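Local coordinates for protein citrinin polyketide synthase (Monascus purpureus, PDB 5MPT) that builds the keto-aldehyde precursor of the mycotoxin citrinin by successive malonyl-CoA condensations, this chain being its C-methyltransferase (CMeT) domain, at residues T49-A54 with K140-T145; L162-P167 with E171-V176. All blocks are in the same frame, centred on the assembly; numbering follows the deposited sequence.

Contact 1: T49-A54 with K140-T145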
loop_
_atom_site.group_PDB
_atom_site.type_symbol
_atom_site.label_atom_id
_atom_site.label_comp_id
_atom_site.label_asym_id
_atom_site.label_seq_id
_atom_site.Cartn_x
_atom_site.Cartn_y
_atom_site.Cartn_z
ATOM N N THR A 49 4.209 -9.473 -13.550
ATOM C CA THR A 49 4.901 -8.491 -14.383
ATOM C C THR A 49 4.759 -8.854 -15.850
ATOM O O THR A 49 4.535 -7.974 -16.705
ATOM C CB THR A 49 6.384 -8.416 -13.988
ATOM O OG1 THR A 49 6.501 -7.990 -12.627
ATOM C CG2 THR A 49 7.139 -7.428 -14.886
ATOM N N GLU A 50 4.844 -10.144 -16.144
ATOM C CA GLU A 50 4.640 -10.603 -17.515
ATOM C C GLU A 50 3.251 -10.232 -18.026
ATOM O O GLU A 50 3.082 -9.855 -19.193
ATOM C CB GLU A 50 4.857 -12.104 -17.578
ATOM C CG GLU A 50 4.535 -12.729 -18.926
ATOM C CD GLU A 50 4.807 -14.205 -18.929
ATOM O OE1 GLU A 50 4.025 -14.966 -18.310
ATOM O OE2 GLU A 50 5.832 -14.595 -19.515
ATOM N N LEU A 51 2.234 -10.414 -17.192
ATOM C CA LEU A 51 0.878 -10.052 -17.574
ATOM C C LEU A 51 0.757 -8.547 -17.807
ATOM O O LEU A 51 0.117 -8.112 -18.768
ATOM C CB LEU A 51 -0.094 -10.530 -16.498
ATOM C CG LEU A 51 -1.588 -10.225 -16.595
ATOM C CD1 LEU A 51 -2.171 -10.847 -17.877
ATOM C CD2 LEU A 51 -2.305 -10.734 -15.347
ATOM N N CYS A 52 1.377 -7.729 -16.953
ATOM C CA CYS A 52 1.349 -6.289 -17.190
ATOM C C CYS A 52 1.970 -5.942 -18.539
ATOM O O CYS A 52 1.424 -5.134 -19.320
ATOM C CB CYS A 52 2.093 -5.538 -16.096
ATOM S SG CYS A 52 1.422 -5.637 -14.417
ATOM N N VAL A 53 3.148 -6.500 -18.800
ATOM C CA VAL A 53 3.847 -6.207 -20.044
ATOM C C VAL A 53 2.989 -6.607 -21.229
ATOM O O VAL A 53 2.874 -5.860 -22.195
ATOM C CB VAL A 53 5.216 -6.907 -20.056
ATOM C CG1 VAL A 53 5.849 -6.838 -21.461
ATOM C CG2 VAL A 53 6.118 -6.266 -18.989
ATOM N N ALA A 54 2.363 -7.785 -21.169
ATOM C CA ALA A 54 1.506 -8.218 -22.272
ATOM C C ALA A 54 0.350 -7.256 -22.473
ATOM O O ALA A 54 -0.002 -6.920 -23.612
ATOM C CB ALA A 54 0.976 -9.625 -22.011
ATOM N N LYS A 140 -6.434 -10.325 -10.869
ATOM C CA LYS A 140 -7.691 -9.895 -11.456
ATOM C C LYS A 140 -7.709 -8.381 -11.628
ATOM O O LYS A 140 -8.166 -7.877 -12.668
ATOM C CB LYS A 140 -8.866 -10.338 -10.588
ATOM C CG LYS A 140 -9.047 -11.833 -10.424
ATOM C CD LYS A 140 -10.299 -12.107 -9.587
ATOM C CE LYS A 140 -10.526 -13.578 -9.319
ATOM N NZ LYS A 140 -11.473 -13.753 -8.163
ATOM N N LEU A 141 -7.235 -7.636 -10.621
ATOM C CA LEU A 141 -7.179 -6.187 -10.755
ATOM C C LEU A 141 -6.249 -5.786 -11.889
ATOM O O LEU A 141 -6.515 -4.813 -12.607
ATOM C CB LEU A 141 -6.729 -5.546 -9.447
ATOM C CG LEU A 141 -6.995 -4.045 -9.261
ATOM C CD1 LEU A 141 -8.478 -3.747 -9.299
ATOM C CD2 LEU A 141 -6.381 -3.615 -7.959
ATOM N N THR A 142 -5.142 -6.512 -12.050
ATOM C CA THR A 142 -4.201 -6.210 -13.122
ATOM C C THR A 142 -4.883 -6.283 -14.494
ATOM O O THR A 142 -4.702 -5.399 -15.356
ATOM C CB THR A 142 -3.026 -7.186 -13.027
ATOM O OG1 THR A 142 -2.249 -6.876 -11.860
ATOM C CG2 THR A 142 -2.132 -7.118 -14.275
ATOM N N SER A 143 -5.745 -7.274 -14.690
ATOM C CA SER A 143 -6.418 -7.350 -15.977
ATOM C C SER A 143 -7.615 -6.406 -16.089
ATOM O O SER A 143 -7.942 -5.964 -17.207
ATOM C CB SER A 143 -6.834 -8.794 -16.256
ATOM O OG SER A 143 -5.707 -9.516 -16.708
ATOM N N LEU A 144 -8.253 -6.065 -14.963
ATOM C CA LEU A 144 -9.401 -5.158 -14.978
ATOM C C LEU A 144 -9.024 -3.807 -15.573
ATOM O O LEU A 144 -9.694 -3.298 -16.494
ATOM C CB LEU A 144 -9.954 -4.998 -13.554
ATOM C CG LEU A 144 -11.222 -4.148 -13.361
ATOM C CD1 LEU A 144 -11.839 -4.393 -11.985
ATOM C CD2 LEU A 144 -10.950 -2.669 -13.469
ATOM N N THR A 145 -7.936 -3.213 -15.091
ATOM C CA THR A 145 -7.474 -1.984 -15.732
ATOM C C THR A 145 -6.622 -2.298 -16.947
ATOM O O THR A 145 -6.698 -1.593 -17.955
ATOM C CB THR A 145 -6.674 -1.108 -14.754
ATOM O OG1 THR A 145 -5.558 -1.845 -14.252
ATOM C CG2 THR A 145 -7.532 -0.661 -13.580
#
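Leu51 and Cys52 meet Thr142 and Ser143 in a parallel pair of packed helices, 40-62 and 136-146, in the helical N-terminal part of the CMeT domain. The axes of segments 49-54 and 140-145 approach to 10.1 Å. They are nearly parallel, 6° apart, and point the same way. The joined surface is small, 154 Å² in all, and no hydrogen bond crosses it.

The tight part centres on the methyl group of Thr142. Its CG2 reaches 3.8 Å to CD2 of Leu51 and 3.9 Å to SG of Cys52, so one methyl touches both neighbours on helix 40-62. A chi1 of -70° sets OG1 beside the backbone N, which leaves CG2 anti to that N and facing helix 40-62. OG1 bonds to Glu138 O one turn back in its own helix. Leu51 comes across Thr142 obliquely. Helix 321-327 packs on this part too, with Phe325 on Cys52, and Trp322 and Ile326 on Thr142. Met124 of helix 121-131 also packs on Leu51.

The contrast with the other side is one of exposure. Leu51, Cys52 and Thr142 are buried, while Ser143 is partly exposed. Ser143 turns its OG to the two methyls of Leu51. This OG is hydrogen-bonded to His55 NE2, and lies 3.9 Å from Leu51 CD2 and 4.0 Å from Leu51 CD1.

Contact 2: L162-P167 with E171-V176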
loop_
_atom_site.group_PDB
_atom_site.type_symbol
_atom_site.label_atom_id
_atom_site.label_comp_id
_atom_site.label_asym_id
_atom_site.label_seq_id
_atom_site.Cartn_x
_atom_site.Cartn_y
_atom_site.Cartn_z
ATOM N N LEU A 162 -13.059 2.671 -13.284
ATOM C CA LEU A 162 -13.079 1.236 -13.579
ATOM C C LEU A 162 -13.042 0.407 -12.315
ATOM O O LEU A 162 -13.744 -0.608 -12.197
ATOM C CB LEU A 162 -11.887 0.843 -14.446
ATOM C CG LEU A 162 -11.968 1.067 -15.948
ATOM C CD1 LEU A 162 -10.724 0.464 -16.544
ATOM C CD2 LEU A 162 -13.226 0.455 -16.555
ATOM N N ILE A 163 -12.183 0.793 -11.380
ATOM C CA ILE A 163 -11.976 0.011 -10.176
ATOM C C ILE A 163 -13.163 0.152 -9.237
ATOM O O ILE A 163 -13.696 -0.836 -8.727
ATOM C CB ILE A 163 -10.667 0.451 -9.502
ATOM C CG1 ILE A 163 -9.487 0.256 -10.466
ATOM C CG2 ILE A 163 -10.493 -0.241 -8.189
ATOM C CD1 ILE A 163 -8.197 0.902 -9.975
ATOM N N PHE A 164 -13.587 1.384 -8.979
ATOM C CA PHE A 164 -14.519 1.640 -7.892
ATOM C C PHE A 164 -15.938 1.879 -8.361
ATOM O O PHE A 164 -16.840 1.968 -7.522
ATOM C CB PHE A 164 -14.050 2.841 -7.094
ATOM C CG PHE A 164 -12.723 2.635 -6.436
ATOM C CD1 PHE A 164 -12.629 1.943 -5.250
ATOM C CD2 PHE A 164 -11.567 3.126 -7.019
ATOM C CE1 PHE A 164 -11.405 1.754 -4.636
ATOM C CE2 PHE A 164 -10.340 2.932 -6.412
ATOM C CZ PHE A 164 -10.261 2.251 -5.224
ATOM N N GLY A 165 -16.148 2.003 -9.662
ATOM C CA GLY A 165 -17.471 2.238 -10.202
ATOM C C GLY A 165 -18.286 0.989 -10.399
ATOM O O GLY A 165 -19.490 1.079 -10.653
ATOM N N SER A 166 -17.658 -0.176 -10.274
ATOM C CA SER A 166 -18.379 -1.419 -10.368
ATOM C C SER A 166 -18.212 -2.199 -9.077
ATOM O O SER A 166 -17.190 -2.074 -8.392
ATOM C CB SER A 166 -17.885 -2.263 -11.550
ATOM O OG SER A 166 -16.661 -2.911 -11.258
ATOM N N PRO A 167 -19.206 -2.998 -8.708
ATOM C CA PRO A 167 -19.039 -3.844 -7.521
ATOM C C PRO A 167 -17.926 -4.862 -7.685
ATOM O O PRO A 167 -17.221 -5.175 -6.713
ATOM C CB PRO A 167 -20.417 -4.496 -7.372
ATOM C CG PRO A 167 -21.034 -4.416 -8.727
ATOM C CD PRO A 167 -20.520 -3.170 -9.345
ATOM N N GLU A 171 -15.004 -5.199 -5.040
ATOM C CA GLU A 171 -14.735 -6.433 -4.312
ATOM C C GLU A 171 -13.284 -6.849 -4.468
ATOM O O GLU A 171 -12.642 -7.270 -3.498
ATOM C CB GLU A 171 -15.648 -7.553 -4.793
ATOM C CG GLU A 171 -15.724 -8.707 -3.832
ATOM C CD GLU A 171 -16.532 -9.867 -4.375
ATOM O OE1 GLU A 171 -16.234 -10.320 -5.499
ATOM O OE2 GLU A 171 -17.462 -10.323 -3.676
ATOM N N ILE A 172 -12.745 -6.729 -5.676
ATOM C CA ILE A 172 -11.363 -7.129 -5.912
ATOM C C ILE A 172 -10.417 -6.282 -5.073
ATOM O O ILE A 172 -9.483 -6.802 -4.453
ATOM C CB ILE A 172 -11.030 -7.035 -7.410
ATOM C CG1 ILE A 172 -11.782 -8.115 -8.181
ATOM C CG2 ILE A 172 -9.521 -7.140 -7.660
ATOM C CD1 ILE A 172 -11.720 -7.957 -9.704
ATOM N N VAL A 173 -10.633 -4.975 -5.047
ATOM C CA VAL A 173 -9.664 -4.108 -4.395
ATOM C C VAL A 173 -9.724 -4.283 -2.875
ATOM O O VAL A 173 -8.685 -4.262 -2.199
ATOM C CB VAL A 173 -9.863 -2.653 -4.859
ATOM C CG1 VAL A 173 -11.177 -2.110 -4.350
ATOM C CG2 VAL A 173 -8.692 -1.813 -4.406
ATOM N N THR A 174 -10.926 -4.499 -2.316
ATOM C CA THR A 174 -11.047 -4.900 -0.919
ATOM C C THR A 174 -10.256 -6.168 -0.648
ATOM O O THR A 174 -9.526 -6.260 0.344
ATOM C CB THR A 174 -12.513 -5.138 -0.560
ATOM O OG1 THR A 174 -13.242 -3.920 -0.689
ATOM C CG2 THR A 174 -12.644 -5.669 0.857
ATOM N N ASP A 175 -10.408 -7.170 -1.515
ATOM C CA ASP A 175 -9.699 -8.426 -1.309
ATOM C C ASP A 175 -8.196 -8.224 -1.430
ATOM O O ASP A 175 -7.426 -8.840 -0.694
ATOM C CB ASP A 175 -10.182 -9.474 -2.309
ATOM C CG ASP A 175 -11.526 -10.056 -1.940
ATOM O OD1 ASP A 175 -12.031 -9.735 -0.847
ATOM O OD2 ASP A 175 -12.066 -10.857 -2.737
ATOM N N VAL A 176 -7.763 -7.345 -2.333
ATOM C CA VAL A 176 -6.340 -7.010 -2.423
ATOM C C VAL A 176 -5.853 -6.478 -1.077
ATOM O O VAL A 176 -4.830 -6.930 -0.543
ATOM C CB VAL A 176 -6.091 -6.001 -3.559
ATOM C CG1 VAL A 176 -4.648 -5.412 -3.514
ATOM C CG2 VAL A 176 -6.355 -6.661 -4.922
#
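The backbone turns from the end of helix 159-164 into helix 167-178, where Glu171 N donates to Pro167 O four residues earlier (i+4 to i), at 2.8 Å and with an N-H...O angle of 156°. This is the first turn of a helix that leads to the active-site residue Tyr177. Ser166 is the N-cap, and its OG accepts the N-H of Gly169.

Farther from this turn the contact is apolar. Val173 points back toward helix 159-164 and meets two side chains, both at about a right angle. Its CB lies 4.2 Å from Ile163 CG2. Its CG1 lies 3.9 Å from Phe164 CE1 and approaches the ring obliquely. This methyl sits between the backbone N and carbonyl carbon of Val173 (chi1 68°), which turns it to the ring. Ile163 CG2 also covers one face of Phe164, over the ring centre and 3.6 Å above its plane. Phe164 O bonds to Arg170 NH1, which ties the end of the first helix to the second.

Polar bonds thus shape the backbone at the turn. The apolar packing of Val173 on Ile163 and Phe164 holds the first helix against the one that carries Tyr177.

In the fold
Contact 1 is complete in the sequence before contact 2 begins, and their centres are 15 Å apart. Helix 136-146 links them directly. Leu141 CB packs 3.7 Å from Ile172 CG2, and Thr145 CG2 packs 3.8 Å from Ile163 CG1. Helix 321-327 borders both: Trp322 touches Thr142 and Val176, and Ile326 touches Thr142 and Ile163. Contact 1 lies away from the active-site residues and the bound ligand. Contact 2 is nearer: the side chain of Val173 is about 7 Å from bound S-adenosyl-L-homocysteine, about 4 Å from the side chain of the active-site Tyr177 and about 12 Å from that of His289. The two contacts pack against each other, and contact 2 is the one nearer the ligand.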